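Local coordinates for protein Dot/Icm T4SS effector (Legionella pneumophila, PDB 6VVE) that is an effector kinase, activated by host inositol hexakisphosphate, that binds ADP and manganese, at residues 125-130 against 166-171; 236-241 against 251-256. One frame throughout, in Å; residues are numbered along the deposited sequence.

Interaction 1: 125-130 against 166-171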
loop_
_atom_site.group_PDB
_atom_site.type_symbol
_atom_site.label_atom_id
_atom_site.label_comp_id
_atom_site.label_asym_id
_atom_site.label_seq_id
_atom_site.Cartn_x
_atom_site.Cartn_y
_atom_site.Cartn_z
ATOM N N GLN A 125 3.610 -8.236 -0.518
ATOM C CA GLN A 125 3.610 -7.531 -1.797
ATOM C C GLN A 125 2.306 -7.745 -2.560
ATOM O O GLN A 125 1.839 -6.840 -3.262
ATOM C CB GLN A 125 4.800 -7.985 -2.650
ATOM C CG GLN A 125 4.887 -7.279 -4.001
ATOM C CD GLN A 125 6.091 -7.720 -4.816
ATOM O OE1 GLN A 125 7.011 -8.374 -4.309
ATOM N NE2 GLN A 125 6.086 -7.367 -6.096
ATOM N N GLU A 126 1.705 -8.926 -2.430
ATOM C CA GLU A 126 0.525 -9.261 -3.218
ATOM C C GLU A 126 -0.671 -8.366 -2.906
ATOM O O GLU A 126 -1.587 -8.278 -3.728
ATOM C CB GLU A 126 0.143 -10.732 -2.981
ATOM C CG GLU A 126 -0.175 -11.065 -1.521
ATOM C CD GLU A 126 0.948 -11.811 -0.821
ATOM O OE1 GLU A 126 2.135 -11.488 -1.062
ATOM O OE2 GLU A 126 0.638 -12.731 -0.033
ATOM N N HIS A 127 -0.691 -7.715 -1.749
ATOM C CA HIS A 127 -1.833 -6.915 -1.316
ATOM C C HIS A 127 -1.772 -5.471 -1.792
ATOM O O HIS A 127 -2.719 -4.713 -1.558
ATOM C CB HIS A 127 -1.938 -6.932 0.212
ATOM C CG HIS A 127 -2.328 -8.267 0.779
ATOM N ND1 HIS A 127 -3.624 -8.741 0.744
ATOM C CD2 HIS A 127 -1.596 -9.219 1.407
ATOM C CE1 HIS A 127 -3.671 -9.931 1.317
ATOM N NE2 HIS A 127 -2.453 -10.246 1.724
ATOM N N PHE A 128 -0.694 -5.066 -2.447
ATOM C CA PHE A 128 -0.505 -3.691 -2.881
ATOM C C PHE A 128 -0.083 -3.681 -4.344
ATOM O O PHE A 128 0.721 -4.512 -4.776
ATOM C CB PHE A 128 0.547 -2.982 -2.020
ATOM C CG PHE A 128 0.272 -3.060 -0.546
ATOM C CD1 PHE A 128 0.679 -4.169 0.189
ATOM C CD2 PHE A 128 -0.404 -2.043 0.106
ATOM C CE1 PHE A 128 0.416 -4.250 1.548
ATOM C CE2 PHE A 128 -0.668 -2.123 1.461
ATOM C CZ PHE A 128 -0.255 -3.232 2.184
ATOM N N VAL A 129 -0.625 -2.743 -5.111
ATOM C CA VAL A 129 -0.385 -2.671 -6.559
ATOM C C VAL A 129 0.546 -1.475 -6.757
ATOM O O VAL A 129 0.127 -0.347 -6.984
ATOM C CB VAL A 129 -1.667 -2.548 -7.358
ATOM C CG1 VAL A 129 -1.346 -2.372 -8.837
ATOM C CG2 VAL A 129 -2.552 -3.753 -7.141
ATOM N N LEU A 130 1.855 -1.746 -6.754
ATOM C CA LEU A 130 2.842 -0.720 -7.055
ATOM C C LEU A 130 3.244 -0.800 -8.530
ATOM O O LEU A 130 2.873 -1.731 -9.258
ATOM C CB LEU A 130 4.067 -0.865 -6.151
ATOM C CG LEU A 130 3.837 -0.499 -4.683
ATOM C CD1 LEU A 130 5.068 -0.816 -3.833
ATOM C CD2 LEU A 130 3.482 0.976 -4.557
ATOM N N VAL A 166 -6.095 -6.217 6.021
ATOM C CA VAL A 166 -5.926 -5.277 7.128
ATOM C C VAL A 166 -4.643 -5.579 7.894
ATOM O O VAL A 166 -3.873 -4.669 8.230
ATOM C CB VAL A 166 -7.155 -5.305 8.051
ATOM C CG1 VAL A 166 -6.833 -4.679 9.388
ATOM C CG2 VAL A 166 -8.318 -4.581 7.383
ATOM N N LEU A 167 -4.403 -6.860 8.200
ATOM C CA LEU A 167 -3.185 -7.230 8.919
ATOM C C LEU A 167 -1.946 -6.925 8.081
ATOM O O LEU A 167 -0.898 -6.541 8.612
ATOM C CB LEU A 167 -3.227 -8.707 9.297
ATOM C CG LEU A 167 -4.295 -9.100 10.319
ATOM C CD1 LEU A 167 -4.313 -10.599 10.517
ATOM C CD2 LEU A 167 -4.086 -8.376 11.635
ATOM N N ALA A 168 -2.043 -7.098 6.763
ATOM C CA ALA A 168 -0.931 -6.704 5.899
ATOM C C ALA A 168 -0.715 -5.194 5.943
ATOM O O ALA A 168 0.429 -4.716 5.980
ATOM C CB ALA A 168 -1.184 -7.170 4.466
ATOM N N LEU A 169 -1.809 -4.423 5.925
ATOM C CA LEU A 169 -1.678 -2.970 6.006
ATOM C C LEU A 169 -1.120 -2.547 7.361
ATOM O O LEU A 169 -0.347 -1.578 7.447
ATOM C CB LEU A 169 -3.025 -2.312 5.754
ATOM C CG LEU A 169 -3.081 -0.787 5.828
ATOM C CD1 LEU A 169 -2.104 -0.173 4.841
ATOM C CD2 LEU A 169 -4.510 -0.296 5.562
ATOM N N LYS A 170 -1.495 -3.262 8.428
ATOM C CA LYS A 170 -0.952 -2.955 9.747
ATOM C C LYS A 170 0.554 -3.164 9.783
ATOM O O LYS A 170 1.289 -2.357 10.368
ATOM C CB LYS A 170 -1.623 -3.821 10.805
ATOM C CG LYS A 170 -1.148 -3.540 12.227
ATOM C CD LYS A 170 -1.789 -4.506 13.222
ATOM C CE LYS A 170 -1.330 -4.215 14.646
ATOM N NZ LYS A 170 0.146 -4.253 14.782
ATOM N N GLU A 171 1.035 -4.248 9.170
ATOM C CA GLU A 171 2.478 -4.465 9.068
ATOM C C GLU A 171 3.139 -3.285 8.372
ATOM O O GLU A 171 4.221 -2.838 8.769
ATOM C CB GLU A 171 2.750 -5.770 8.314
ATOM C CG GLU A 171 4.043 -6.459 8.687
ATOM C CD GLU A 171 4.124 -7.876 8.141
ATOM O OE1 GLU A 171 3.111 -8.369 7.600
ATOM O OE2 GLU A 171 5.203 -8.500 8.256
#

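Interaction 2: 236-241 against 251-256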
loop_
_atom_site.group_PDB
_atom_site.type_symbol
_atom_site.label_atom_id
_atom_site.label_comp_id
_atom_site.label_asym_id
_atom_site.label_seq_id
_atom_site.Cartn_x
_atom_site.Cartn_y
_atom_site.Cartn_z
ATOM N N TYR A 236 -10.618 -1.470 9.164
ATOM C CA TYR A 236 -11.288 -2.642 9.712
ATOM C C TYR A 236 -12.566 -2.263 10.454
ATOM O O TYR A 236 -13.612 -2.896 10.277
ATOM C CB TYR A 236 -10.356 -3.407 10.643
ATOM C CG TYR A 236 -10.940 -4.734 11.060
ATOM C CD1 TYR A 236 -10.838 -5.849 10.234
ATOM C CD2 TYR A 236 -11.597 -4.878 12.276
ATOM C CE1 TYR A 236 -11.375 -7.070 10.610
ATOM C CE2 TYR A 236 -12.127 -6.099 12.663
ATOM C CZ TYR A 236 -12.022 -7.185 11.821
ATOM O OH TYR A 236 -12.558 -8.397 12.187
ATOM N N ASN A 237 -12.492 -1.236 11.306
ATOM C CA ASN A 237 -13.654 -0.859 12.110
ATOM C C ASN A 237 -14.763 -0.261 11.254
ATOM O O ASN A 237 -15.937 -0.417 11.584
ATOM C CB ASN A 237 -13.246 0.121 13.208
ATOM C CG ASN A 237 -12.689 -0.583 14.429
ATOM O OD1 ASN A 237 -13.390 -0.768 15.429
ATOM N ND2 ASN A 237 -11.429 -0.998 14.354
ATOM N N PHE A 238 -14.416 0.425 10.163
ATOM C CA PHE A 238 -15.447 0.937 9.266
ATOM C C PHE A 238 -16.239 -0.206 8.645
ATOM O O PHE A 238 -17.463 -0.112 8.496
ATOM C CB PHE A 238 -14.823 1.798 8.168
ATOM C CG PHE A 238 -15.825 2.320 7.173
ATOM C CD1 PHE A 238 -16.653 3.380 7.495
ATOM C CD2 PHE A 238 -15.941 1.742 5.916
ATOM C CE1 PHE A 238 -17.585 3.861 6.588
ATOM C CE2 PHE A 238 -16.870 2.224 4.999
ATOM C CZ PHE A 238 -17.690 3.288 5.342
ATOM N N ILE A 239 -15.554 -1.304 8.287
ATOM C CA ILE A 239 -16.221 -2.416 7.615
ATOM C C ILE A 239 -16.881 -3.342 8.631
ATOM O O ILE A 239 -17.975 -3.865 8.392
ATOM C CB ILE A 239 -15.210 -3.164 6.729
ATOM C CG1 ILE A 239 -14.582 -2.203 5.713
ATOM C CG2 ILE A 239 -15.864 -4.328 6.022
ATOM C CD1 ILE A 239 -13.492 -2.834 4.855
ATOM N N TYR A 240 -16.213 -3.607 9.754
ATOM C CA TYR A 240 -16.713 -4.522 10.787
ATOM C C TYR A 240 -16.717 -3.790 12.117
ATOM O O TYR A 240 -15.965 -4.131 13.036
ATOM C CB TYR A 240 -15.863 -5.795 10.872
ATOM C CG TYR A 240 -15.755 -6.542 9.570
ATOM C CD1 TYR A 240 -16.871 -7.159 9.004
ATOM C CD2 TYR A 240 -14.542 -6.635 8.900
ATOM C CE1 TYR A 240 -16.779 -7.835 7.804
ATOM C CE2 TYR A 240 -14.438 -7.316 7.699
ATOM C CZ TYR A 240 -15.555 -7.917 7.155
ATOM O OH TYR A 240 -15.455 -8.584 5.962
ATOM N N PRO A 241 -17.562 -2.776 12.256
ATOM C CA PRO A 241 -17.614 -2.004 13.512
ATOM C C PRO A 241 -17.990 -2.896 14.682
ATOM O O PRO A 241 -18.574 -3.974 14.488
ATOM C CB PRO A 241 -18.703 -0.955 13.240
ATOM C CG PRO A 241 -19.546 -1.553 12.123
ATOM C CD PRO A 241 -18.563 -2.313 11.270
ATOM N N ASP A 251 -19.938 3.454 17.728
ATOM C CA ASP A 251 -19.126 4.472 17.066
ATOM C C ASP A 251 -17.725 4.415 17.662
ATOM O O ASP A 251 -17.399 5.130 18.613
ATOM C CB ASP A 251 -19.737 5.859 17.217
ATOM C CG ASP A 251 -19.066 6.888 16.294
ATOM O OD1 ASP A 251 -18.087 6.507 15.621
ATOM O OD2 ASP A 251 -19.527 8.051 16.237
ATOM N N TRP A 252 -16.892 3.548 17.083
ATOM C CA TRP A 252 -15.502 3.409 17.500
ATOM C C TRP A 252 -14.717 4.711 17.412
ATOM O O TRP A 252 -13.660 4.832 18.041
ATOM C CB TRP A 252 -14.819 2.363 16.614
ATOM C CG TRP A 252 -15.008 2.620 15.140
ATOM C CD1 TRP A 252 -16.065 2.245 14.373
ATOM C CD2 TRP A 252 -14.109 3.317 14.269
ATOM N NE1 TRP A 252 -15.886 2.669 13.073
ATOM C CE2 TRP A 252 -14.690 3.326 12.987
ATOM C CE3 TRP A 252 -12.868 3.940 14.451
ATOM C CZ2 TRP A 252 -14.070 3.918 11.887
ATOM C CZ3 TRP A 252 -12.254 4.527 13.359
ATOM C CH2 TRP A 252 -12.859 4.512 12.097
ATOM N N ARG A 253 -15.207 5.690 16.651
ATOM C CA ARG A 253 -14.439 6.918 16.469
ATOM C C ARG A 253 -14.395 7.757 17.735
ATOM O O ARG A 253 -13.437 8.505 17.941
ATOM C CB ARG A 253 -15.033 7.736 15.322
ATOM C CG ARG A 253 -15.158 6.969 14.032
ATOM C CD ARG A 253 -15.823 7.816 12.945
ATOM N NE ARG A 253 -16.077 7.016 11.746
ATOM C CZ ARG A 253 -17.092 6.173 11.608
ATOM N NH1 ARG A 253 -17.965 6.006 12.594
ATOM N NH2 ARG A 253 -17.238 5.494 10.476
ATOM N N VAL A 254 -15.418 7.668 18.578
ATOM C CA VAL A 254 -15.533 8.541 19.745
ATOM C C VAL A 254 -14.399 8.271 20.731
ATOM O O VAL A 254 -13.683 9.209 21.115
ATOM C CB VAL A 254 -16.905 8.376 20.418
ATOM C CG1 VAL A 254 -16.972 9.187 21.716
ATOM C CG2 VAL A 254 -18.021 8.813 19.463
ATOM N N PRO A 255 -14.202 7.036 21.190
ATOM C CA PRO A 255 -13.089 6.793 22.123
ATOM C C PRO A 255 -11.730 7.040 21.496
ATOM O O PRO A 255 -10.818 7.515 22.189
ATOM C CB PRO A 255 -13.264 5.318 22.525
ATOM C CG PRO A 255 -14.068 4.708 21.409
ATOM C CD PRO A 255 -14.994 5.815 20.933
ATOM N N ILE A 256 -11.571 6.742 20.205
ATOM C CA ILE A 256 -10.279 6.923 19.554
ATOM C C ILE A 256 -9.935 8.406 19.453
ATOM O O ILE A 256 -8.811 8.823 19.760
ATOM C CB ILE A 256 -10.286 6.252 18.169
ATOM C CG1 ILE A 256 -10.334 4.736 18.334
ATOM C CG2 ILE A 256 -9.072 6.689 17.358
ATOM C CD1 ILE A 256 -10.348 3.981 17.007
HETATM O O HOH W 1 -18.108 1.855 11.322
#

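Interaction 1: 125-130 against 166-171
His127 and Phe128 present their rings to one turn of helix 159-174, where Ala168 and Leu169 receive them. The pair is a compact example of how the buried face of a helix can be met by aromatic groups without any hydrogen bond passing across. Both aromatic residues place CG beside the backbone N and opposite the carbonyl carbon (chi1 -69° for His127, -53° for Phe128), which sends the two rings out toward the helix from adjacent positions.

The imidazole uses a carbon: CD2 lies 3.7 Å from Ala168 CB, the methyl approaching the ring obliquely. ND1 of the same ring is hydrogen-bonded to the backbone O of Val201. Phe128 meets the helix with the end of its ring. Its CZ stands 4.1 Å from Leu169 CA and equally far from Ala168 O, both near the ring plane, so the rim of the phenyl group points at the helix backbone. On the two flanks of CZ, Phe128 CE1 is 4.4 Å from Ala168 CB and Phe128 CE2 is 4.2 Å from Leu169 CD1. The leucine side chain crosses that of Phe128 at about a right angle and offers a single methyl. Leu119 of helix 102-121, Leu172 and an edge-to-face partner, Phe210, also pack on the Phe128 ring.

On the loop side, Phe128 N bonds back to Gln125 O at 3.2 Å, closing the 3-10 turn, and both His127 and Val129 have backbone hydrogen bonds with Thr203. Val129, next in the chain, touches ADP. The contact is largely apolar and modest in area. Its place in the chain is consistent with the kinase alphaC-beta4 loop packing on the alphaE helix, an apolar seam between the lobes beside the nucleotide pocket.

Interaction 2: 236-241 against 251-256
Trp252 holds CG between its backbone N and carbonyl carbon (chi1 51°), and Asn237 sets CG beside its own N, opposite the carbonyl carbon; together these rotations lay the indole against the CB of the asparagine. The result is a CH-pi contact: Asn237 CB sits 3.4 Å from the centroid of the five-membered ring of Trp252, only 7° off the ring normal. The amide plane is turned roughly halfway between parallel and perpendicular to the indole. Its ends are committed beyond this contact, OD1 accepting from Ser285 N and ND2 donating to Leu233 O.

The opposite face of the indole is covered by the next residue, Arg253, whose CG lies 3.6 Å above the ring plane. The tryptophan is thus clasped between an asparagine from helix 231-239 and an aliphatic stem from its own segment. At the indole edge, NE1 approaches Asn237 O at a poor angle for direct bonding. A water in the ring plane bridges them instead, accepting from Trp252 NE1 at 2.9 Å and donating to Asn237 O at 3.2 Å.

Arg253 runs extended from CG to NE, and its NH2 comes to the edge of the Phe238 ring, 3.7 Å from Phe238 CD1, with the guanidinium and ring planes 77° apart. Arg253 NH1 forms a salt bridge with Asp251 OD1 at 3.1 Å. Asp251 OD1 also accepts from Arg253 N, a capping bond at the turn that leads into the helix; the two donors arrive from opposite faces of the carboxylate plane. With NE donating to Pro186 O, the arm is gripped at NE and NH1 while its CG lies over the indole. The asparagine CB over one indole face and the bridging water join helix 231-239 to the segment leading into helix 253-262; the Asp251-Arg253 pair orders that segment from within.

How the interactions relate
Following the chain from the N terminus, the loop after helix 102-121 comes first, and interaction 1 closes a span of 35 residues when helix 159-174 packs back on it. That span carries strands 132-134 and 142-146 of the five-stranded sheet. Interaction 2 opens only after the first has closed, so the two stand in series; it closes a much shorter loop of nine residues, free of helix and strand, between helices 231-239 and 253-262. Although their centres are about 20 Å apart, they touch through Val166 CG1 and Tyr236 CB at 4.0 Å. Packing thus runs from the loop bordering the ADP pocket through helix 159-174 and helix 231-239 to the segment leading into helix 253-262.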